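Local coordinates for DnaD domain protein (Enterococcus faecalis, PDB 2I5U) that is of unknown function but belongs to the DnaB/DnaD family and so probably takes part in initiating DNA replication, at residues F24-W27 and I28-E32; I51-A55 and N56-Y60; Y62-A65 and I66-W70. All coordinates share one frame; numbering follows the deposited sequence. Where two conformers were deposited one is given.

Overall arrangement
This small all-helical DnaD-like domain, one piece of a longer protein, carries three local contacts on or next to helices 18-32, 38-55 and 60-73, joined by side chains between them. Interactions 1 and 2 lie on opposite sides of the chain's centre, about 20 Å apart between centres, while interaction 3 lies about 12 Å from the first and 11 Å from the second. Trp27 of interaction 1 links the other two: its one N-H is shared by Asn64 OD1 and Tyr60 OH, each 3.1 Å from NE1, in weak hydrogen bonds. Interactions 2 and 3 meet through Tyr62 on Ala55 and Ala57. The Asp25 side chain comes within about 4 Å of a bound magnesium ion, too far for direct coordination.

Interaction 1. Residues F24-W27 and I28-E32; sequences FDYW and ISDFE
Phe31 leans back against Trp27, one helical turn earlier, because its first torsion (chi1 -81°) sets CG beside its own backbone N and anti to its carbonyl carbon. Along the side chain, CB and CG pass near the Trp27 carbonyl oxygen, and CD2 comes closest to it, 3.2 Å from Trp27 O. Beyond that the ring reaches the indole: Phe31 CE2 lies 3.4 Å from Trp27 CE3, and at the tip CZ is 4.1 Å from Trp27 CZ3. The planes are near parallel, 29° apart, yet slid past one another, with 5.4 Å between the centroids of the phenyl and the six-membered indole ring, so the faces scarcely overlap.

On the outer side, the Asp30 carboxylate stands almost perpendicular to the Tyr26 ring, at 85°, with OD2 3.5 Å from Tyr26 CD2; polar ends suit this solvent-facing pair. Backbone bonds from Ile28, Ser29, Asp30 and Phe31 back to the residues four earlier hold the turns, that of Asp30 N to Tyr26 O measuring 2.9 Å.

Phe24 and Ile28 both pack on Ile45 of helix 38-55 and Ile4 of helix 2-9, whereas Trp27 touches Leu67 and Glu71 of helix 60-73. Large apolar residues on the buried side and polar ones outside make this an amphipathic helix, characteristic of a compact all-helical domain.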
loop_
_atom_site.group_PDB
_atom_site.type_symbol
_atom_site.label_atom_id
_atom_site.label_comp_id
_atom_site.label_asym_id
_atom_site.label_seq_id
_atom_site.Cartn_x
_atom_site.Cartn_y
_atom_site.Cartn_z
ATOM N N PHE A 24 -3.625 4.607 -3.448
ATOM C CA PHE A 24 -2.810 3.428 -3.712
ATOM C C PHE A 24 -2.417 3.337 -5.194
ATOM O O PHE A 24 -1.314 2.867 -5.510
ATOM C CB PHE A 24 -3.490 2.145 -3.209
ATOM C CG PHE A 24 -3.441 1.974 -1.706
ATOM C CD1 PHE A 24 -2.301 2.256 -0.965
ATOM C CD2 PHE A 24 -4.524 1.471 -1.036
ATOM C CE1 PHE A 24 -2.271 2.060 0.430
ATOM C CE2 PHE A 24 -4.488 1.273 0.344
ATOM C CZ PHE A 24 -3.359 1.580 1.066
ATOM N N ASP A 25 -3.311 3.738 -6.106
ATOM C CA ASP A 25 -2.965 3.788 -7.542
ATOM C C ASP A 25 -1.773 4.708 -7.752
ATOM O O ASP A 25 -0.846 4.398 -8.520
ATOM C CB ASP A 25 -4.125 4.325 -8.395
ATOM C CG ASP A 25 -5.206 3.308 -8.654
ATOM O OD1 ASP A 25 -4.937 2.107 -8.520
ATOM O OD2 ASP A 25 -6.331 3.732 -9.050
ATOM N N TYR A 26 -1.794 5.837 -7.064
ATOM C CA TYR A 26 -0.727 6.823 -7.163
ATOM C C TYR A 26 0.561 6.275 -6.554
ATOM O O TYR A 26 1.644 6.512 -7.078
ATOM C CB TYR A 26 -1.141 8.143 -6.519
ATOM C CG TYR A 26 -0.493 9.302 -7.179
ATOM C CD1 TYR A 26 -1.023 9.842 -8.354
ATOM C CD2 TYR A 26 0.706 9.808 -6.701
ATOM C CE1 TYR A 26 -0.401 10.882 -8.995
ATOM C CE2 TYR A 26 1.329 10.862 -7.338
ATOM C CZ TYR A 26 0.768 11.385 -8.483
ATOM O OH TYR A 26 1.380 12.410 -9.151
ATOM N N TRP A 27 0.450 5.479 -5.488
ATOM C CA TRP A 27 1.625 4.863 -4.874
ATOM C C TRP A 27 2.267 3.865 -5.816
ATOM O O TRP A 27 3.490 3.801 -5.908
ATOM C CB TRP A 27 1.258 4.162 -3.558
ATOM C CG TRP A 27 1.479 5.020 -2.364
ATOM C CD1 TRP A 27 0.537 5.482 -1.472
ATOM C CD2 TRP A 27 2.729 5.503 -1.915
ATOM N NE1 TRP A 27 1.145 6.233 -0.506
ATOM C CE2 TRP A 27 2.493 6.269 -0.757
ATOM C CE3 TRP A 27 4.038 5.394 -2.404
ATOM C CZ2 TRP A 27 3.526 6.915 -0.067
ATOM C CZ3 TRP A 27 5.065 6.020 -1.715
ATOM C CH2 TRP A 27 4.798 6.784 -0.562
ATOM N N ILE A 28 1.453 3.085 -6.515
ATOM C CA ILE A 28 1.979 2.141 -7.498
ATOM C C ILE A 28 2.760 2.906 -8.574
ATOM O O ILE A 28 3.890 2.512 -8.938
ATOM C CB ILE A 28 0.855 1.274 -8.130
ATOM C CG1 ILE A 28 0.301 0.295 -7.093
ATOM C CG2 ILE A 28 1.378 0.514 -9.356
ATOM C CD1 ILE A 28 -0.977 -0.380 -7.525
ATOM N N SER A 29 2.183 4.005 -9.060
ATOM C CA SER A 29 2.850 4.857 -10.051
ATOM C C SER A 29 4.170 5.413 -9.521
ATOM O O SER A 29 5.178 5.477 -10.264
ATOM C CB SER A 29 1.932 6.000 -10.464
ATOM O OG SER A 29 0.876 5.517 -11.280
ATOM N N ASP A 30 4.185 5.817 -8.253
ATOM C CA ASP A 30 5.370 6.422 -7.666
ATOM C C ASP A 30 6.503 5.413 -7.499
ATOM O O ASP A 30 7.668 5.734 -7.752
ATOM C CB ASP A 30 5.047 7.148 -6.355
ATOM C CG ASP A 30 4.444 8.534 -6.581
ATOM O OD1 ASP A 30 4.444 9.035 -7.732
ATOM O OD2 ASP A 30 3.980 9.130 -5.598
ATOM N N PHE A 31 6.168 4.179 -7.140
ATOM C CA PHE A 31 7.190 3.134 -7.063
ATOM C C PHE A 31 7.691 2.786 -8.445
ATOM O O PHE A 31 8.887 2.526 -8.614
ATOM C CB PHE A 31 6.702 1.900 -6.301
ATOM C CG PHE A 31 6.789 2.056 -4.807
ATOM C CD1 PHE A 31 8.024 2.077 -4.170
ATOM C CD2 PHE A 31 5.654 2.253 -4.044
ATOM C CE1 PHE A 31 8.103 2.252 -2.785
ATOM C CE2 PHE A 31 5.747 2.428 -2.667
ATOM C CZ PHE A 31 6.962 2.436 -2.051
ATOM N N GLU A 32 6.810 2.828 -9.447
ATOM C CA GLU A 32 7.249 2.610 -10.844
ATOM C C GLU A 32 8.231 3.676 -11.310
ATOM O O GLU A 32 9.166 3.380 -12.074
ATOM C CB GLU A 32 6.053 2.539 -11.797
ATOM C CG GLU A 32 5.276 1.225 -11.693
ATOM C CD GLU A 32 3.914 1.260 -12.379
ATOM O OE1 GLU A 32 3.406 2.363 -12.700
ATOM O OE2 GLU A 32 3.337 0.175 -12.577
HETATM O O HOH W 1 -1.256 3.091 -10.949
#

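Interaction 2. Residues I51-A55 and N56-Y60; sequences IAIDA and NARNY
Two backbone hydrogen bonds tie Asn56 and Ala57 to the last turn of the helix ahead of them. Ala57 N donates to Ala52 O over 2.9 Å, nearly straight at 165° at the hydrogen, and Asn56 N donates to Ile53 O over 3.1 Å, coming from above the carbonyl plane instead of along a lone pair. With the positive phi of Asn56 (58°), a conformation that asparagine tolerates better than most residues, they form a Schellman motif, a common way for a helix to stop and the chain to turn away.

The polar side chains gather beside this turn. Arg58 NH2 makes a weak hydrogen bond of 3.1 Å to Asn56 OD1, while Arg58 NH1 has a firmer partner in the backbone oxygen of Asn11. A water lies within donating distance of Ile53 O (2.9 Å) and Asn56 OD1 (2.8 Å), but other acceptors compete for its two protons, so not all these bonds can form at once. The same water sits over the centre of one face of the Arg58 guanidinium.

Van der Waals contacts are few. The Ala52 methyl CB lies 3.4 Å from the backbone oxygen Ala57 O; the turn of the chain brings them together, and the small alanine suits the place. Arg58 CG rests 4.0 Å from Ile53 CA. The arginine lays its aliphatic part along the helix end and, bent at chi3, brings its guanidinium to Asn56 and Asn11.

Asn59 takes the N-cap position of helix 60-73, its OD1 accepting from Tyr62 N. Residues 56-60 thus form the short link from helix 38-55 to helix 60-73: Ala55 and Ala57 pack on Tyr62 of the following helix, Ile53 meets Asn11 and Phe13 of a loop, and Tyr60 reaches Thr20 and Asp23 of helix 18-32.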
loop_
_atom_site.group_PDB
_atom_site.type_symbol
_atom_site.label_atom_id
_atom_site.label_comp_id
_atom_site.label_asym_id
_atom_site.label_seq_id
_atom_site.Cartn_x
_atom_site.Cartn_y
_atom_site.Cartn_z
ATOM N N ILE A 51 1.656 -5.228 7.750
ATOM C CA ILE A 51 2.342 -4.597 8.901
ATOM C C ILE A 51 1.344 -3.794 9.755
ATOM O O ILE A 51 1.352 -3.872 10.975
ATOM C CB ILE A 51 3.507 -3.708 8.412
ATOM C CG1 ILE A 51 4.651 -4.571 7.865
ATOM C CG2 ILE A 51 4.027 -2.821 9.521
ATOM C CD1 ILE A 51 5.693 -3.816 7.059
ATOM N N ALA A 52 0.453 -3.075 9.098
ATOM C CA ALA A 52 -0.558 -2.286 9.778
ATOM C C ALA A 52 -1.539 -3.178 10.538
ATOM O O ALA A 52 -1.970 -2.837 11.642
ATOM C CB ALA A 52 -1.310 -1.402 8.748
ATOM N N ILE A 53 -1.922 -4.300 9.938
ATOM C CA ILE A 53 -2.781 -5.272 10.629
ATOM C C ILE A 53 -2.114 -5.763 11.919
ATOM O O ILE A 53 -2.724 -5.768 12.995
ATOM C CB ILE A 53 -3.132 -6.484 9.749
ATOM C CG1 ILE A 53 -4.020 -6.062 8.582
ATOM C CG2 ILE A 53 -3.903 -7.539 10.573
ATOM C CD1 ILE A 53 -4.058 -7.082 7.451
ATOM N N ASP A 54 -0.867 -6.190 11.803
ATOM C CA ASP A 54 -0.152 -6.739 12.956
ATOM C C ASP A 54 0.036 -5.700 14.086
ATOM O O ASP A 54 -0.019 -6.040 15.253
ATOM C CB ASP A 54 1.214 -7.312 12.535
ATOM C CG ASP A 54 1.107 -8.618 11.787
ATOM O OD1 ASP A 54 0.016 -9.236 11.782
ATOM O OD2 ASP A 54 2.137 -9.027 11.207
ATOM N N ALA A 55 0.276 -4.446 13.713
ATOM C CA ALA A 55 0.438 -3.340 14.675
ATOM C C ALA A 55 -0.891 -2.814 15.197
ATOM O O ALA A 55 -0.924 -1.982 16.113
ATOM C CB ALA A 55 1.230 -2.197 14.013
ATOM N N ASN A 56 -1.987 -3.276 14.598
ATOM C CA ASN A 56 -3.326 -2.790 14.891
ATOM C C ASN A 56 -3.480 -1.310 14.664
ATOM O O ASN A 56 -4.070 -0.590 15.496
ATOM C CB ASN A 56 -3.788 -3.198 16.283
ATOM C CG ASN A 56 -5.256 -3.480 16.317
ATOM O OD1 ASN A 56 -5.910 -3.443 15.281
ATOM N ND2 ASN A 56 -5.786 -3.775 17.475
ATOM N N ALA A 57 -2.958 -0.875 13.523
ATOM C CA ALA A 57 -3.065 0.513 13.070
ATOM C C ALA A 57 -3.623 0.496 11.647
ATOM O O ALA A 57 -2.945 0.827 10.677
ATOM C CB ALA A 57 -1.678 1.207 13.136
ATOM N N ARG A 58 -4.862 0.033 11.539
ATOM C CA ARG A 58 -5.484 -0.269 10.287
ATOM C C ARG A 58 -6.084 0.989 9.685
ATOM O O ARG A 58 -7.314 1.168 9.621
ATOM C CB ARG A 58 -6.521 -1.362 10.443
ATOM C CG ARG A 58 -5.889 -2.704 10.742
ATOM C CD ARG A 58 -6.888 -3.742 11.053
ATOM N NE ARG A 58 -7.393 -3.634 12.411
ATOM C CZ ARG A 58 -8.258 -4.484 12.953
ATOM N NH1 ARG A 58 -8.795 -5.450 12.200
ATOM N NH2 ARG A 58 -8.635 -4.346 14.225
ATOM N N ASN A 59 -5.193 1.841 9.202
ATOM C CA ASN A 59 -5.597 3.100 8.540
ATOM C C ASN A 59 -4.554 3.535 7.533
ATOM O O ASN A 59 -3.390 3.122 7.585
ATOM C CB ASN A 59 -5.846 4.207 9.557
ATOM C CG ASN A 59 -4.616 4.523 10.378
ATOM O OD1 ASN A 59 -3.687 5.174 9.898
ATOM N ND2 ASN A 59 -4.604 4.066 11.611
ATOM N N TYR A 60 -4.992 4.358 6.595
ATOM C CA TYR A 60 -4.118 4.804 5.514
ATOM C C TYR A 60 -2.928 5.601 6.035
ATOM O O TYR A 60 -1.831 5.512 5.491
ATOM C CB TYR A 60 -4.894 5.606 4.469
ATOM C CG TYR A 60 -3.996 6.122 3.384
ATOM C CD1 TYR A 60 -3.515 5.284 2.405
ATOM C CD2 TYR A 60 -3.595 7.458 3.346
ATOM C CE1 TYR A 60 -2.662 5.752 1.397
ATOM C CE2 TYR A 60 -2.764 7.927 2.355
ATOM C CZ TYR A 60 -2.277 7.072 1.392
ATOM O OH TYR A 60 -1.451 7.605 0.397
HETATM O O HOH W 2 -5.478 -5.751 13.754
#

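Interaction 3. Residues Y62-A65 and I66-W70; sequences YINA and ILKDW
The carbonyl oxygen of Ala65 is gripped twice, by a weak bond of 3.3 Å from Asp69 N and by a water that donates to Ala65 O at 2.7 Å. That water also reaches the Asp69 carboxylate, but because Asp69 has two conformers this link is doubtful. Three further backbone bonds of the same i to i+4 kind run from Ile66, Leu67 and Lys68 to Tyr62, Ile63 and Asn64; Leu67 N to Ile63 O is the straightest, 169° at the hydrogen.

Asn64 and Lys68 slant across each other. The amide reaches forward because CG lies beside the carbonyl carbon (chi1 -173°), which brings ND2 to 3.2 Å from Lys68 CE. The two nitrogens are both donors and do not bond; instead a water accepts from each, at 2.7 Å from Lys68 NZ, so the charged end stays solvated. Asn64 OD1 takes a weak hydrogen bond from Trp27 NE1 on helix 18-32.

On the apolar side, Tyr62 CE2 is 3.8 Å from Ile66 CD1, and Ile63 and Leu67 lie side by side, pointing the same way, with Ile63 CG2 3.9 Å from Leu67 CD1. Branched aliphatic side chains suit the buried places of Ile63 and Leu67, and the CG2 methyl of Ile66 lies over one face of the Trp70 ring, toward its rim.

Helix 60-73 thus faces two neighbours: Tyr62, Ile66 and Trp70 lie against helix 38-55, while Ile63, Leu67 and Lys68 touch Phe24, Trp27 and Phe31 on helix 18-32.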
loop_
_atom_site.group_PDB
_atom_site.type_symbol
_atom_site.label_atom_id
_atom_site.label_comp_id
_atom_site.label_asym_id
_atom_site.label_seq_id
_atom_site.Cartn_x
_atom_site.Cartn_y
_atom_site.Cartn_z
ATOM N N TYR A 62 -1.095 5.309 8.637
ATOM C CA TYR A 62 -0.015 4.452 9.117
ATOM C C TYR A 62 0.683 3.773 7.931
ATOM O O TYR A 62 1.930 3.709 7.860
ATOM C CB TYR A 62 -0.578 3.402 10.063
ATOM C CG TYR A 62 0.465 2.582 10.793
ATOM C CD1 TYR A 62 0.996 3.015 12.000
ATOM C CD2 TYR A 62 0.839 1.336 10.329
ATOM C CE1 TYR A 62 1.915 2.252 12.679
ATOM C CE2 TYR A 62 1.762 0.579 11.005
ATOM C CZ TYR A 62 2.305 1.050 12.169
ATOM O OH TYR A 62 3.226 0.279 12.889
ATOM N N ILE A 63 -0.119 3.315 6.972
ATOM C CA ILE A 63 0.428 2.665 5.785
ATOM C C ILE A 63 1.248 3.643 4.940
ATOM O O ILE A 63 2.321 3.304 4.448
ATOM C CB ILE A 63 -0.706 2.012 4.954
ATOM C CG1 ILE A 63 -1.316 0.852 5.747
ATOM C CG2 ILE A 63 -0.191 1.550 3.615
ATOM C CD1 ILE A 63 -2.682 0.500 5.295
ATOM N N ASN A 64 0.722 4.845 4.760
ATOM C CA ASN A 64 1.406 5.905 4.013
ATOM C C ASN A 64 2.802 6.202 4.595
ATOM O O ASN A 64 3.765 6.362 3.856
ATOM C CB ASN A 64 0.515 7.159 4.010
ATOM C CG ASN A 64 1.040 8.256 3.143
ATOM O OD1 ASN A 64 1.371 8.056 1.987
ATOM N ND2 ASN A 64 1.073 9.453 3.697
ATOM N N ALA A 65 2.893 6.285 5.909
ATOM C CA ALA A 65 4.187 6.548 6.552
ATOM C C ALA A 65 5.191 5.460 6.200
ATOM O O ALA A 65 6.374 5.750 5.919
ATOM C CB ALA A 65 4.020 6.657 8.036
ATOM N N ILE A 66 4.734 4.209 6.225
ATOM C CA ILE A 66 5.596 3.088 5.867
ATOM C C ILE A 66 6.074 3.200 4.431
ATOM O O ILE A 66 7.254 3.075 4.136
ATOM C CB ILE A 66 4.873 1.744 6.024
ATOM C CG1 ILE A 66 4.478 1.502 7.477
ATOM C CG2 ILE A 66 5.757 0.603 5.533
ATOM C CD1 ILE A 66 3.536 0.325 7.684
ATOM N N LEU A 67 5.138 3.411 3.528
ATOM C CA LEU A 67 5.469 3.512 2.104
ATOM C C LEU A 67 6.407 4.686 1.779
ATOM O O LEU A 67 7.244 4.572 0.887
ATOM C CB LEU A 67 4.185 3.611 1.266
ATOM C CG LEU A 67 3.268 2.390 1.328
ATOM C CD1 LEU A 67 1.979 2.726 0.594
ATOM C CD2 LEU A 67 3.945 1.148 0.781
ATOM N N LYS A 68 6.246 5.819 2.457
ATOM C CA LYS A 68 7.135 6.980 2.204
ATOM C C LYS A 68 8.566 6.636 2.518
ATOM O O LYS A 68 9.508 7.100 1.818
ATOM C CB LYS A 68 6.734 8.184 3.050
ATOM C CG LYS A 68 5.510 8.893 2.572
ATOM C CD LYS A 68 5.221 10.104 3.431
ATOM C CE LYS A 68 3.911 10.774 3.037
ATOM N NZ LYS A 68 3.505 11.911 3.957
ATOM N N ASP A 69 8.763 5.877 3.600
ATOM C CA ASP A 69 10.092 5.399 3.983
ATOM C C ASP A 69 10.673 4.576 2.854
ATOM O O ASP A 69 11.747 4.877 2.333
ATOM C CB ASP A 69 10.033 4.513 5.233
ATOM C CG ASP A 69 9.726 5.281 6.486
ATOM O OD1 ASP A 69 10.016 6.487 6.540
ATOM O OD2 ASP A 69 9.211 4.665 7.440
ATOM N N TRP A 70 9.932 3.551 2.460
ATOM C CA TRP A 70 10.403 2.617 1.453
ATOM C C TRP A 70 10.709 3.315 0.129
ATOM O O TRP A 70 11.704 2.992 -0.540
ATOM C CB TRP A 70 9.355 1.513 1.260
ATOM C CG TRP A 70 9.189 0.631 2.476
ATOM C CD1 TRP A 70 9.947 0.639 3.607
ATOM C CD2 TRP A 70 8.212 -0.405 2.658
ATOM N NE1 TRP A 70 9.495 -0.300 4.492
ATOM C CE2 TRP A 70 8.432 -0.964 3.934
ATOM C CE3 TRP A 70 7.163 -0.900 1.874
ATOM C CZ2 TRP A 70 7.667 -2.028 4.436
ATOM C CZ3 TRP A 70 6.387 -1.957 2.380
ATOM C CH2 TRP A 70 6.642 -2.499 3.645
HETATM O O HOH W 3 1.172 12.579 2.689
HETATM O O HOH W 4 7.670 7.989 6.684
#